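Long-range contact in putative transcriptional regulator (TetR/AcrR family) (PDB 3KNW), which probably binds DNA through a helix-turn-helix motif and regulates transcription, as members of the TetR/AcrR family do: residues T85-K90 with Q151-I156. Sequence-based numbering, arbitrary orientation.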
loop_
_atom_site.group_PDB
_atom_site.type_symbol
_atom_site.label_atom_id
_atom_site.label_comp_id
_atom_site.label_asym_id
_atom_site.label_seq_id
_atom_site.Cartn_x
_atom_site.Cartn_y
_atom_site.Cartn_z
ATOM N N THR A 85 -19.818 23.179 -7.418
ATOM C CA THR A 85 -18.653 23.714 -6.716
ATOM C C THR A 85 -17.420 23.636 -7.613
ATOM O O THR A 85 -17.499 23.199 -8.765
ATOM C CB THR A 85 -18.345 22.931 -5.389
ATOM O OG1 THR A 85 -18.078 21.542 -5.694
ATOM C CG2 THR A 85 -19.515 23.073 -4.338
ATOM N N SER A 86 -16.306 24.128 -7.077
ATOM C CA SER A 86 -14.979 24.036 -7.657
ATOM C C SER A 86 -14.544 22.621 -8.045
ATOM O O SER A 86 -15.011 21.652 -7.476
ATOM C CB SER A 86 -13.956 24.494 -6.621
ATOM O OG SER A 86 -13.525 25.777 -6.897
ATOM N N ALA A 87 -13.608 22.540 -8.995
ATOM C CA ALA A 87 -12.866 21.314 -9.239
ATOM C C ALA A 87 -12.068 21.021 -7.960
ATOM O O ALA A 87 -12.041 19.887 -7.486
ATOM C CB ALA A 87 -11.918 21.458 -10.488
ATOM N N ARG A 88 -11.448 22.056 -7.403
ATOM C CA ARG A 88 -10.620 21.900 -6.239
ATOM C C ARG A 88 -11.366 21.322 -5.043
ATOM O O ARG A 88 -10.904 20.349 -4.401
ATOM C CB ARG A 88 -10.033 23.224 -5.854
ATOM C CG ARG A 88 -9.412 23.177 -4.489
ATOM C CD ARG A 88 -8.466 24.319 -4.355
ATOM N NE ARG A 88 -7.732 24.237 -3.112
ATOM C CZ ARG A 88 -6.499 24.694 -2.951
ATOM N NH1 ARG A 88 -5.857 25.272 -3.962
ATOM N NH2 ARG A 88 -5.900 24.563 -1.773
ATOM N N ASP A 89 -12.512 21.908 -4.744
ATOM C CA ASP A 89 -13.317 21.454 -3.639
ATOM C C ASP A 89 -13.871 20.099 -3.959
ATOM O O ASP A 89 -14.062 19.301 -3.056
ATOM C CB ASP A 89 -14.435 22.488 -3.262
ATOM C CG ASP A 89 -13.856 23.783 -2.645
ATOM O OD1 ASP A 89 -12.601 23.951 -2.599
ATOM O OD2 ASP A 89 -14.633 24.652 -2.227
ATOM N N LYS A 90 -14.142 19.802 -5.217
ATOM C CA LYS A 90 -14.649 18.460 -5.506
ATOM C C LYS A 90 -13.603 17.397 -5.155
ATOM O O LYS A 90 -13.933 16.288 -4.691
ATOM C CB LYS A 90 -15.025 18.337 -6.974
ATOM C CG LYS A 90 -16.475 18.763 -7.312
ATOM C CD LYS A 90 -16.713 18.625 -8.787
ATOM C CE LYS A 90 -17.686 19.711 -9.347
ATOM N NZ LYS A 90 -17.412 19.958 -10.787
ATOM N N GLN A 151 -7.605 23.690 -13.116
ATOM C CA GLN A 151 -6.572 24.584 -13.556
ATOM C C GLN A 151 -7.132 25.556 -14.603
ATOM O O GLN A 151 -6.703 26.700 -14.648
ATOM C CB GLN A 151 -5.388 23.773 -14.113
ATOM C CG GLN A 151 -4.505 23.161 -13.005
ATOM C CD GLN A 151 -3.466 22.204 -13.535
ATOM O OE1 GLN A 151 -2.275 22.285 -13.204
ATOM N NE2 GLN A 151 -3.907 21.280 -14.345
ATOM N N GLN A 152 -8.068 25.090 -15.439
ATOM C CA GLN A 152 -8.740 25.954 -16.422
ATOM C C GLN A 152 -9.405 27.127 -15.685
ATOM O O GLN A 152 -9.220 28.254 -16.097
ATOM C CB GLN A 152 -9.867 25.234 -17.191
ATOM C CG GLN A 152 -9.508 24.260 -18.299
ATOM C CD GLN A 152 -10.737 23.381 -18.721
ATOM O OE1 GLN A 152 -11.929 23.818 -18.602
ATOM N NE2 GLN A 152 -10.445 22.138 -19.200
ATOM N N GLU A 153 -10.165 26.842 -14.610
ATOM C CA GLU A 153 -10.911 27.883 -13.856
ATOM C C GLU A 153 -10.050 28.696 -12.916
ATOM O O GLU A 153 -10.502 29.685 -12.402
ATOM C CB GLU A 153 -11.946 27.309 -12.899
ATOM C CG GLU A 153 -12.853 26.217 -13.330
ATOM C CD GLU A 153 -13.255 25.352 -12.108
ATOM O OE1 GLU A 153 -12.454 25.253 -11.117
ATOM O OE2 GLU A 153 -14.377 24.768 -12.145
ATOM N N GLY A 154 -8.854 28.263 -12.598
ATOM C CA GLY A 154 -8.061 29.018 -11.636
ATOM C C GLY A 154 -8.283 28.605 -10.193
ATOM O O GLY A 154 -7.763 29.224 -9.266
ATOM N N SER A 155 -9.041 27.556 -9.947
ATOM C CA SER A 155 -9.158 27.073 -8.548
ATOM C C SER A 155 -7.918 26.250 -8.117
ATOM O O SER A 155 -7.641 26.147 -6.925
ATOM C CB SER A 155 -10.481 26.317 -8.310
ATOM O OG SER A 155 -10.498 25.056 -8.953
ATOM N N ILE A 156 -7.163 25.695 -9.073
ATOM C CA ILE A 156 -5.910 24.951 -8.771
ATOM C C ILE A 156 -4.741 25.681 -9.387
ATOM O O ILE A 156 -4.620 25.728 -10.565
ATOM C CB ILE A 156 -5.972 23.505 -9.219
ATOM C CG1 ILE A 156 -7.033 22.764 -8.382
ATOM C CG2 ILE A 156 -4.638 22.877 -9.020
ATOM C CD1 ILE A 156 -7.512 21.443 -8.918
#
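Arg88 and Ser155 bring the two backbones closest, their CA atoms 5.9 Å apart, where the first turn of helix 87-100 faces the chain just after it leaves helix 126-153. Gly154, the first residue to leave helical geometry, has positive phi (89°); after it Ser155 and Ile156 lie against the start of helix 87-100. Ser86 sits at the N-cap position, its OG making no capping bond but resting 3.4 Å from Ser155 CB. Ser155 OG, between its own backbone N and carbonyl carbon (chi1 71°), donates to Glu153 OE1 at 2.9 Å, meeting that oxygen nearly along its C-O axis; a weak bond to Gly150 O must share or alternate for the same proton. The same carboxylate lies by the helix start, with OE1 3.6 Å from Ala87 N, where the helix dipole would probably favour its negative charge. Both segments belong to the all-helical C-terminal domain of the TetR fold, which in this family typically carries ligand binding and dimerisation. Arg88 runs extended past the turn, CG anti to the backbone N (chi1 168°), with CD 3.3 Å from Ser155 O. That oxygen lies in the guanidinium plane at its edge, 3.6 Å from NH1, while NH1 forms its salt bridge with Asp201. Deeper in, Ile156 CG1 packs 3.9 Å from Arg88 CB, and Leu200 of helix 187-200 touches both side chains.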